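Local structure of 3-oxoacyl-[acyl-carrier-protein] reductase (Sinorhizobium meliloti, 3U9L) at residues 17-28 and 241-252; 175-184 and 291-299. The protein probably catalyses the NADPH-dependent reduction of 3-oxoacyl-[acyl-carrier-protein], as a member of the short-chain dehydrogenase/reductase family. All blocks are in the same frame, centred on the assembly; numbering follows the deposited sequence.

Contact 1 of 2, residues 17-28 and 241-252; sequences FGRLTAEALAGA and VSLVADAIVRVV
Ala24 and Ala245 face each other where the helices of 17-28 and 241-252 run closest, their CB atoms 4.1 Å apart. The two axes approach to 8.4 Å and cross at -43°, a spacing that such small residues permit: the CA atoms of Thr21 and Ala245 are 4.3 Å apart. Around this point larger side chains interlock. Ala24 CB also presses on one branch of Val249, with CG2 at 3.5 Å, slightly tighter than usual carbon contact, while the other branch, CG1, reaches Ala28 CB. Thr21 lies across Ile248 at about a right angle. Its methyl CG2 meets both CG2 and CD1 of Ile248, the latter at 3.7 Å. With OG1 beside its own backbone N (chi1 -64°), the hydroxyl turns back to Phe17 O and donates a 2.8 Å hydrogen bond from OG1, tilted from the carbonyl plane and on the opposite face from Thr21 N. Farther along, Leu25 sends CD1 to Ile248 CG2 and CD2 between Val249 and Val252, 3.9 Å from Val252 CG2. At the N-terminal end, the Phe17 and Val244 side chains cross at about a right angle; Val244 CG1 makes an off-centre CH-pi contact, 4.2 Å from the centroid of the Phe17 ring and 29° off the normal. Leu20 CD1 lies against Val241 CG1. Helix 16-27 follows the first strand of this Rossmann-type fold and packs on strand 31-36, whereas helix 242-252 rests on strand 262-265. No hydrogen bond or salt bridge links the two segments; the one hydroxyl in the middle is spent within its own helix, which implies that cohesion here comes from apolar packing and the fit of branched side chains around alanines.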
loop_
_atom_site.group_PDB
_atom_site.type_symbol
_atom_site.label_atom_id
_atom_site.label_comp_id
_atom_site.label_asym_id
_atom_site.label_seq_id
_atom_site.Cartn_x
_atom_site.Cartn_y
_atom_site.Cartn_z
ATOM N N PHE A 17 5.487 -1.539 -20.749
ATOM C CA PHE A 17 4.066 -1.614 -21.097
ATOM C C PHE A 17 3.632 -0.283 -21.595
ATOM O O PHE A 17 2.771 -0.195 -22.438
ATOM C CB PHE A 17 3.189 -1.859 -19.876
ATOM C CG PHE A 17 3.426 -3.153 -19.214
ATOM C CD1 PHE A 17 3.455 -4.322 -19.941
ATOM C CD2 PHE A 17 3.613 -3.211 -17.839
ATOM C CE1 PHE A 17 3.694 -5.544 -19.286
ATOM C CE2 PHE A 17 3.825 -4.397 -17.210
ATOM C CZ PHE A 17 3.857 -5.559 -17.916
ATOM N N GLY A 18 4.185 0.759 -21.007
ATOM C CA GLY A 18 3.759 2.107 -21.342
ATOM C C GLY A 18 3.878 2.368 -22.835
ATOM O O GLY A 18 2.959 2.842 -23.505
ATOM N N ARG A 19 5.060 2.099 -23.353
ATOM C CA ARG A 19 5.339 2.341 -24.757
ATOM C C ARG A 19 4.569 1.448 -25.716
ATOM O O ARG A 19 4.047 1.924 -26.684
ATOM C CB ARG A 19 6.825 2.193 -24.986
ATOM C CG ARG A 19 7.230 2.271 -26.433
ATOM C CD ARG A 19 8.667 2.698 -26.486
ATOM N NE ARG A 19 9.333 2.088 -27.596
ATOM C CZ ARG A 19 10.666 1.986 -27.691
ATOM N NH1 ARG A 19 11.492 2.481 -26.750
ATOM N NH2 ARG A 19 11.147 1.376 -28.724
ATOM N N LEU A 20 4.511 0.154 -25.476
ATOM C CA LEU A 20 3.771 -0.707 -26.371
ATOM C C LEU A 20 2.294 -0.345 -26.302
ATOM O O LEU A 20 1.515 -0.428 -27.284
ATOM C CB LEU A 20 3.959 -2.154 -25.939
ATOM C CG LEU A 20 5.387 -2.698 -26.095
ATOM C CD1 LEU A 20 5.476 -4.215 -25.807
ATOM C CD2 LEU A 20 5.911 -2.411 -27.494
ATOM N N THR A 21 1.858 0.058 -25.122
ATOM C CA THR A 21 0.437 0.450 -25.027
ATOM C C THR A 21 0.129 1.707 -25.822
ATOM O O THR A 21 -0.920 1.769 -26.494
ATOM C CB THR A 21 -0.000 0.584 -23.556
ATOM O OG1 THR A 21 0.112 -0.708 -22.951
ATOM C CG2 THR A 21 -1.460 1.013 -23.459
ATOM N N ALA A 22 0.995 2.719 -25.740
ATOM C CA ALA A 22 0.811 3.957 -26.509
ATOM C C ALA A 22 0.789 3.637 -28.015
ATOM O O ALA A 22 -0.100 4.068 -28.737
ATOM C CB ALA A 22 1.899 4.937 -26.183
ATOM N N GLU A 23 1.715 2.785 -28.469
ATOM C CA GLU A 23 1.743 2.405 -29.882
ATOM C C GLU A 23 0.493 1.623 -30.299
ATOM O O GLU A 23 -0.105 1.894 -31.338
ATOM C CB GLU A 23 3.034 1.625 -30.210
ATOM C CG GLU A 23 4.263 2.437 -29.861
ATOM C CD GLU A 23 5.608 1.703 -30.113
ATOM O OE1 GLU A 23 5.626 0.441 -30.176
ATOM O OE2 GLU A 23 6.654 2.418 -30.230
ATOM N N ALA A 24 0.085 0.646 -29.508
ATOM C CA ALA A 24 -1.131 -0.103 -29.872
ATOM C C ALA A 24 -2.394 0.756 -29.894
ATOM O O ALA A 24 -3.264 0.600 -30.770
ATOM C CB ALA A 24 -1.315 -1.333 -28.940
ATOM N N LEU A 25 -2.511 1.671 -28.936
ATOM C CA LEU A 25 -3.675 2.548 -28.900
ATOM C C LEU A 25 -3.664 3.479 -30.114
ATOM O O LEU A 25 -4.705 3.781 -30.682
ATOM C CB LEU A 25 -3.754 3.360 -27.625
ATOM C CG LEU A 25 -4.205 2.514 -26.414
ATOM C CD1 LEU A 25 -3.885 3.288 -25.113
ATOM C CD2 LEU A 25 -5.715 2.168 -26.527
ATOM N N ALA A 26 -2.480 3.937 -30.490
ATOM C CA ALA A 26 -2.377 4.824 -31.648
ATOM C C ALA A 26 -2.698 3.984 -32.917
ATOM O O ALA A 26 -3.332 4.459 -33.851
ATOM C CB ALA A 26 -0.998 5.414 -31.696
ATOM N N GLY A 27 -2.275 2.722 -32.923
ATOM C CA GLY A 27 -2.605 1.833 -34.015
ATOM C C GLY A 27 -4.112 1.664 -34.168
ATOM O O GLY A 27 -4.616 1.430 -35.273
ATOM N N ALA A 28 -4.832 1.763 -33.059
ATOM C CA ALA A 28 -6.270 1.584 -33.063
ATOM C C ALA A 28 -6.936 2.871 -33.457
ATOM O O ALA A 28 -8.145 2.962 -33.453
ATOM C CB ALA A 28 -6.772 1.138 -31.717
ATOM N N VAL A 241 4.965 -9.380 -23.298
ATOM C CA VAL A 241 4.522 -8.144 -22.714
ATOM C C VAL A 241 3.451 -7.392 -23.561
ATOM O O VAL A 241 2.683 -6.587 -23.047
ATOM C CB VAL A 241 5.769 -7.307 -22.427
ATOM C CG1 VAL A 241 6.461 -6.940 -23.720
ATOM C CG2 VAL A 241 5.419 -6.088 -21.647
ATOM N N SER A 242 3.399 -7.674 -24.858
ATOM C CA SER A 242 2.403 -7.107 -25.739
ATOM C C SER A 242 0.978 -7.577 -25.368
ATOM O O SER A 242 -0.001 -6.995 -25.795
ATOM C CB SER A 242 2.722 -7.465 -27.194
ATOM O OG SER A 242 2.949 -8.874 -27.288
ATOM N N LEU A 243 0.868 -8.651 -24.590
ATOM C CA LEU A 243 -0.455 -9.098 -24.150
ATOM C C LEU A 243 -1.132 -7.992 -23.346
ATOM O O LEU A 243 -2.323 -7.881 -23.350
ATOM C CB LEU A 243 -0.310 -10.293 -23.221
ATOM C CG LEU A 243 0.191 -11.554 -23.939
ATOM C CD1 LEU A 243 0.595 -12.641 -22.927
ATOM C CD2 LEU A 243 -0.952 -11.974 -24.846
ATOM N N VAL A 244 -0.342 -7.222 -22.607
ATOM C CA VAL A 244 -0.872 -6.167 -21.776
ATOM C C VAL A 244 -1.403 -5.055 -22.676
ATOM O O VAL A 244 -2.517 -4.586 -22.477
ATOM C CB VAL A 244 0.194 -5.617 -20.824
ATOM C CG1 VAL A 244 -0.326 -4.377 -20.073
ATOM C CG2 VAL A 244 0.644 -6.711 -19.849
ATOM N N ALA A 245 -0.609 -4.635 -23.664
ATOM C CA ALA A 245 -1.036 -3.595 -24.585
ATOM C C ALA A 245 -2.336 -4.018 -25.269
ATOM O O ALA A 245 -3.264 -3.211 -25.449
ATOM C CB ALA A 245 0.077 -3.275 -25.621
ATOM N N ASP A 246 -2.459 -5.290 -25.609
ATOM C CA ASP A 246 -3.650 -5.676 -26.361
ATOM C C ASP A 246 -4.853 -5.706 -25.430
ATOM O O ASP A 246 -5.935 -5.345 -25.840
ATOM C CB ASP A 246 -3.464 -7.020 -27.060
ATOM C CG ASP A 246 -2.359 -6.970 -28.146
ATOM O OD1 ASP A 246 -2.313 -5.983 -28.984
ATOM O OD2 ASP A 246 -1.520 -7.911 -28.112
ATOM N N ALA A 247 -4.652 -6.097 -24.171
ATOM C CA ALA A 247 -5.769 -6.010 -23.186
ATOM C C ALA A 247 -6.235 -4.594 -23.038
ATOM O O ALA A 247 -7.421 -4.346 -22.912
ATOM C CB ALA A 247 -5.363 -6.586 -21.823
ATOM N N ILE A 248 -5.313 -3.638 -23.062
ATOM C CA ILE A 248 -5.714 -2.236 -22.899
ATOM C C ILE A 248 -6.489 -1.644 -24.092
ATOM O O ILE A 248 -7.453 -0.889 -23.921
ATOM C CB ILE A 248 -4.516 -1.339 -22.526
ATOM C CG1 ILE A 248 -4.075 -1.714 -21.127
ATOM C CG2 ILE A 248 -4.928 0.169 -22.588
ATOM C CD1 ILE A 248 -2.749 -1.129 -20.728
ATOM N N VAL A 249 -6.041 -1.975 -25.298
ATOM C CA VAL A 249 -6.754 -1.588 -26.508
ATOM C C VAL A 249 -8.169 -2.138 -26.436
ATOM O O VAL A 249 -9.107 -1.406 -26.722
ATOM C CB VAL A 249 -6.037 -2.140 -27.765
ATOM C CG1 VAL A 249 -6.928 -1.995 -29.004
ATOM C CG2 VAL A 249 -4.634 -1.480 -27.930
ATOM N N ARG A 250 -8.325 -3.406 -26.027
ATOM C CA ARG A 250 -9.676 -3.995 -25.837
ATOM C C ARG A 250 -10.518 -3.293 -24.785
ATOM O O ARG A 250 -11.710 -3.093 -24.986
ATOM C CB ARG A 250 -9.626 -5.492 -25.501
ATOM C CG ARG A 250 -9.449 -6.362 -26.722
ATOM C CD ARG A 250 -9.535 -7.904 -26.398
ATOM N NE ARG A 250 -8.568 -8.271 -25.352
ATOM C CZ ARG A 250 -7.406 -8.884 -25.562
ATOM N NH1 ARG A 250 -7.036 -9.244 -26.809
ATOM N NH2 ARG A 250 -6.611 -9.122 -24.520
ATOM N N VAL A 251 -9.939 -2.937 -23.638
ATOM C CA VAL A 251 -10.717 -2.128 -22.673
ATOM C C VAL A 251 -11.204 -0.810 -23.274
ATOM O O VAL A 251 -12.387 -0.440 -23.167
ATOM C CB VAL A 251 -9.873 -1.850 -21.408
ATOM C CG1 VAL A 251 -10.549 -0.825 -20.500
ATOM C CG2 VAL A 251 -9.612 -3.171 -20.652
ATOM N N VAL A 252 -10.270 -0.069 -23.859
ATOM C CA VAL A 252 -10.610 1.212 -24.458
ATOM C C VAL A 252 -11.662 1.031 -25.569
ATOM O O VAL A 252 -12.570 1.813 -25.675
ATOM C CB VAL A 252 -9.368 1.946 -24.997
ATOM C CG1 VAL A 252 -9.794 3.095 -25.850
ATOM C CG2 VAL A 252 -8.525 2.437 -23.831
#

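Contact 2 of 2, residues 175-184 and 291-299; sequences ARELSRWGIE and GLSDLLKPR
Arg180 meets Asp294 side-on, NE and NH2 each taking one carboxylate oxygen. Arg180 NE donates to Asp294 OD1 at 2.8 Å, using the syn lone pair of that oxygen; Arg180 NH2 reaches Asp294 OD2 at 3.1 Å, nearly straight (172°), also from the syn side. The guanidinium and carboxylate planes are only 23° apart, so this two-point salt bridge fixes the rotation of both groups. Arg180 is extended from CG to NE, which carries its charged end out to the 3-10 turn 293-296. Leu295 CD2 lies against NE of Arg180 and, at 3.7 Å, against the carbonyl O of Arg176. Arg299, although its NH2 comes near the Arg180 side chain, lays one guanidinium face over Arg180 O; the Asp294 carboxylate probably offsets the two like charges. A backbone bond secures the last modelled residue: Arg299 N donates to Ser179 O at 2.9 Å, on the opposite face of that carbonyl from Gly182 N, which closes the type I turn 179-182. Pro298 CG rests 3.6 Å from Ile183 O, and its ring crosses the Glu184 side chain at about a right angle. Nearer the helix, Leu296 CD2 sits over one face of the Arg176 guanidinium, 3.4 Å from Arg176 NH2. Beyond this shell, a salt bridge to Arg259 holds Glu184, while Leu287 of helix 272-289 touches both Arg176 and Leu296. Glu177 and Trp181, turned away from 291-299, contact the second subunit, Trp181 edge-to-face with Tyr215 there. The segment after helix 272-289 thus packs where helix 158-179 turns into strand 183-190, a strand flanked in the parallel sheet by 139-144 and 262-265.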
loop_
_atom_site.group_PDB
_atom_site.type_symbol
_atom_site.label_atom_id
_atom_site.label_comp_id
_atom_site.label_asym_id
_atom_site.label_seq_id
_atom_site.Cartn_x
_atom_site.Cartn_y
_atom_site.Cartn_z
ATOM N N ALA A 175 -12.313 4.944 -8.002
ATOM C CA ALA A 175 -13.390 4.302 -8.756
ATOM C C ALA A 175 -14.752 4.647 -8.141
ATOM O O ALA A 175 -15.683 5.041 -8.871
ATOM C CB ALA A 175 -13.196 2.755 -8.789
ATOM N N ARG A 176 -14.867 4.531 -6.812
ATOM C CA ARG A 176 -16.148 4.838 -6.115
ATOM C C ARG A 176 -16.417 6.339 -6.070
ATOM O O ARG A 176 -17.540 6.787 -6.247
ATOM C CB ARG A 176 -16.114 4.394 -4.646
ATOM C CG ARG A 176 -15.977 2.907 -4.318
ATOM C CD ARG A 176 -15.696 2.035 -5.445
ATOM N NE ARG A 176 -15.394 0.675 -4.949
ATOM C CZ ARG A 176 -15.469 -0.414 -5.708
ATOM N NH1 ARG A 176 -15.214 -1.593 -5.151
ATOM N NH2 ARG A 176 -15.843 -0.337 -6.999
ATOM N N GLU A 177 -15.378 7.100 -5.768
ATOM C CA GLU A 177 -15.528 8.516 -5.512
ATOM C C GLU A 177 -15.757 9.301 -6.815
ATOM O O GLU A 177 -16.290 10.389 -6.781
ATOM C CB GLU A 177 -14.314 9.060 -4.759
ATOM C CG GLU A 177 -14.047 8.425 -3.344
ATOM C CD GLU A 177 -12.797 9.049 -2.667
ATOM O OE1 GLU A 177 -12.397 10.155 -3.084
ATOM O OE2 GLU A 177 -12.178 8.443 -1.743
ATOM N N LEU A 178 -15.387 8.738 -7.955
ATOM C CA LEU A 178 -15.599 9.404 -9.214
ATOM C C LEU A 178 -16.835 8.886 -9.925
ATOM O O LEU A 178 -17.208 9.428 -10.980
ATOM C CB LEU A 178 -14.410 9.185 -10.159
ATOM C CG LEU A 178 -13.056 9.767 -9.719
ATOM C CD1 LEU A 178 -11.987 9.326 -10.685
ATOM C CD2 LEU A 178 -13.178 11.322 -9.676
ATOM N N SER A 179 -17.412 7.789 -9.446
ATOM C CA SER A 179 -18.471 7.203 -10.254
ATOM C C SER A 179 -19.704 8.179 -10.448
ATOM O O SER A 179 -20.338 8.166 -11.508
ATOM C CB SER A 179 -18.945 5.854 -9.709
ATOM O OG SER A 179 -19.499 6.090 -8.439
ATOM N N ARG A 180 -20.062 8.946 -9.421
ATOM C CA ARG A 180 -21.246 9.833 -9.578
ATOM C C ARG A 180 -20.909 10.950 -10.557
ATOM O O ARG A 180 -21.810 11.601 -11.108
ATOM C CB ARG A 180 -21.735 10.358 -8.235
ATOM C CG ARG A 180 -22.463 9.277 -7.404
ATOM C CD ARG A 180 -22.935 9.849 -6.103
ATOM N NE ARG A 180 -23.548 8.788 -5.325
ATOM C CZ ARG A 180 -23.912 8.894 -4.049
ATOM N NH1 ARG A 180 -23.761 10.039 -3.403
ATOM N NH2 ARG A 180 -24.397 7.827 -3.412
ATOM N N TRP A 181 -19.605 11.127 -10.826
ATOM C CA TRP A 181 -19.210 12.104 -11.815
ATOM C C TRP A 181 -19.216 11.534 -13.212
ATOM O O TRP A 181 -18.838 12.225 -14.133
ATOM C CB TRP A 181 -17.867 12.745 -11.511
ATOM C CG TRP A 181 -17.702 13.462 -10.201
ATOM C CD1 TRP A 181 -17.355 12.900 -8.980
ATOM C CD2 TRP A 181 -17.741 14.885 -9.983
ATOM N NE1 TRP A 181 -17.197 13.882 -8.020
ATOM C CE2 TRP A 181 -17.459 15.098 -8.596
ATOM C CE3 TRP A 181 -18.012 15.984 -10.813
ATOM C CZ2 TRP A 181 -17.404 16.363 -8.044
ATOM C CZ3 TRP A 181 -17.988 17.243 -10.254
ATOM C CH2 TRP A 181 -17.679 17.423 -8.862
ATOM N N GLY A 182 -19.679 10.305 -13.389
ATOM C CA GLY A 182 -19.654 9.666 -14.680
ATOM C C GLY A 182 -18.319 9.055 -15.159
ATOM O O GLY A 182 -18.223 8.607 -16.319
ATOM N N ILE A 183 -17.294 9.063 -14.300
ATOM C CA ILE A 183 -15.968 8.591 -14.671
ATOM C C ILE A 183 -15.775 7.088 -14.366
ATOM O O ILE A 183 -16.042 6.619 -13.264
ATOM C CB ILE A 183 -14.870 9.461 -14.069
ATOM C CG1 ILE A 183 -14.958 10.865 -14.703
ATOM C CG2 ILE A 183 -13.456 8.875 -14.299
ATOM C CD1 ILE A 183 -14.201 11.899 -13.823
ATOM N N GLU A 184 -15.359 6.365 -15.386
ATOM C CA GLU A 184 -15.218 4.927 -15.330
ATOM C C GLU A 184 -13.787 4.572 -14.909
ATOM O O GLU A 184 -12.868 5.364 -15.114
ATOM C CB GLU A 184 -15.496 4.348 -16.710
ATOM C CG GLU A 184 -16.038 2.916 -16.674
ATOM C CD GLU A 184 -16.706 2.485 -18.006
ATOM O OE1 GLU A 184 -16.892 3.408 -18.872
ATOM O OE2 GLU A 184 -17.044 1.243 -18.144
ATOM N N GLY A 291 -25.928 0.374 1.357
ATOM C CA GLY A 291 -26.850 1.173 0.577
ATOM C C GLY A 291 -26.106 2.056 -0.402
ATOM O O GLY A 291 -26.682 3.037 -0.897
ATOM N N LEU A 292 -24.838 1.737 -0.694
ATOM C CA LEU A 292 -24.067 2.553 -1.638
ATOM C C LEU A 292 -23.708 1.831 -2.901
ATOM O O LEU A 292 -22.648 2.079 -3.487
ATOM C CB LEU A 292 -22.801 3.097 -0.978
ATOM C CG LEU A 292 -23.132 4.161 0.084
ATOM C CD1 LEU A 292 -21.876 4.359 0.932
ATOM C CD2 LEU A 292 -23.504 5.462 -0.659
ATOM N N SER A 293 -24.582 0.944 -3.360
ATOM C CA SER A 293 -24.232 0.151 -4.535
ATOM C C SER A 293 -24.133 1.002 -5.820
ATOM O O SER A 293 -23.574 0.561 -6.812
ATOM C CB SER A 293 -25.267 -0.962 -4.757
ATOM O OG SER A 293 -26.517 -0.359 -5.024
ATOM N N ASP A 294 -24.704 2.203 -5.826
ATOM C CA ASP A 294 -24.619 3.048 -7.022
ATOM C C ASP A 294 -23.157 3.453 -7.305
ATOM O O ASP A 294 -22.788 3.742 -8.451
ATOM C CB ASP A 294 -25.526 4.293 -6.891
ATOM C CG ASP A 294 -24.935 5.356 -5.952
ATOM O OD1 ASP A 294 -24.462 6.437 -6.433
ATOM O OD2 ASP A 294 -24.909 5.116 -4.726
ATOM N N LEU A 295 -22.331 3.471 -6.266
ATOM C CA LEU A 295 -20.907 3.785 -6.412
ATOM C C LEU A 295 -20.147 2.731 -7.242
ATOM O O LEU A 295 -19.013 2.975 -7.651
ATOM C CB LEU A 295 -20.235 3.936 -5.049
ATOM C CG LEU A 295 -20.878 5.066 -4.247
ATOM C CD1 LEU A 295 -20.083 5.271 -2.946
ATOM C CD2 LEU A 295 -20.998 6.347 -5.086
ATOM N N LEU A 296 -20.800 1.591 -7.498
ATOM C CA LEU A 296 -20.177 0.476 -8.207
ATOM C C LEU A 296 -20.335 0.699 -9.683
ATOM O O LEU A 296 -19.748 -0.020 -10.493
ATOM C CB LEU A 296 -20.815 -0.872 -7.838
ATOM C CG LEU A 296 -20.427 -1.282 -6.397
ATOM C CD1 LEU A 296 -21.336 -2.406 -5.882
ATOM C CD2 LEU A 296 -18.909 -1.704 -6.324
ATOM N N LYS A 297 -21.136 1.695 -10.043
ATOM C CA LYS A 297 -21.464 1.864 -11.447
ATOM C C LYS A 297 -21.527 3.326 -11.864
ATOM O O LYS A 297 -22.449 4.013 -11.523
ATOM C CB LYS A 297 -22.796 1.154 -11.756
ATOM C CG LYS A 297 -23.113 1.131 -13.243
ATOM C CD LYS A 297 -24.604 1.434 -13.567
ATOM C CE LYS A 297 -25.526 0.274 -13.106
ATOM N NZ LYS A 297 -26.868 0.211 -13.818
ATOM N N PRO A 298 -20.528 3.803 -12.598
ATOM C CA PRO A 298 -20.454 5.190 -13.078
ATOM C C PRO A 298 -21.780 5.684 -13.661
ATOM O O PRO A 298 -22.428 4.971 -14.412
ATOM C CB PRO A 298 -19.390 5.121 -14.168
ATOM C CG PRO A 298 -18.472 4.010 -13.611
ATOM C CD PRO A 298 -19.423 2.970 -13.102
ATOM N N ARG A 299 -22.158 6.823 -13.320
ATOM C CA ARG A 299 -23.411 7.426 -13.668
ATOM C C ARG A 299 -23.622 7.614 -15.155
ATOM O O ARG A 299 -22.785 8.173 -15.832
ATOM C CB ARG A 299 -23.501 8.767 -12.989
ATOM C CG ARG A 299 -24.817 9.421 -13.180
ATOM C CD ARG A 299 -25.011 10.575 -12.237
ATOM N NE ARG A 299 -25.123 10.192 -10.843
ATOM C CZ ARG A 299 -25.345 11.064 -9.887
ATOM N NH1 ARG A 299 -25.506 12.325 -10.184
ATOM N NH2 ARG A 299 -25.450 10.688 -8.623
HETATM O O HOH W 1 -16.629 1.552 -8.505
HETATM O O HOH W 2 -22.588 6.292 -9.617
HETATM O O HOH W 3 -20.377 8.145 -17.840
#

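Overall arrangement
From the N terminus, the chain leaves strand 7-10 and enters helix 16-27, the first half of contact 1. It then builds most of the parallel sheet and reaches 175-184, the first half of contact 2, before returning at 241-252 to close contact 1 over 212 intervening residues. Strand 262-265 and helix 272-289 follow, and 291-299 closes contact 2 across 106 residues. The loops therefore cross, since their segments alternate. Contact 1 joins two helices, one near strand 31-36 and the other near strand 262-265; contact 2 fastens the last modelled residues to the 158-179/183-190 connection. Their centres lie 26 Å apart, and they do not touch.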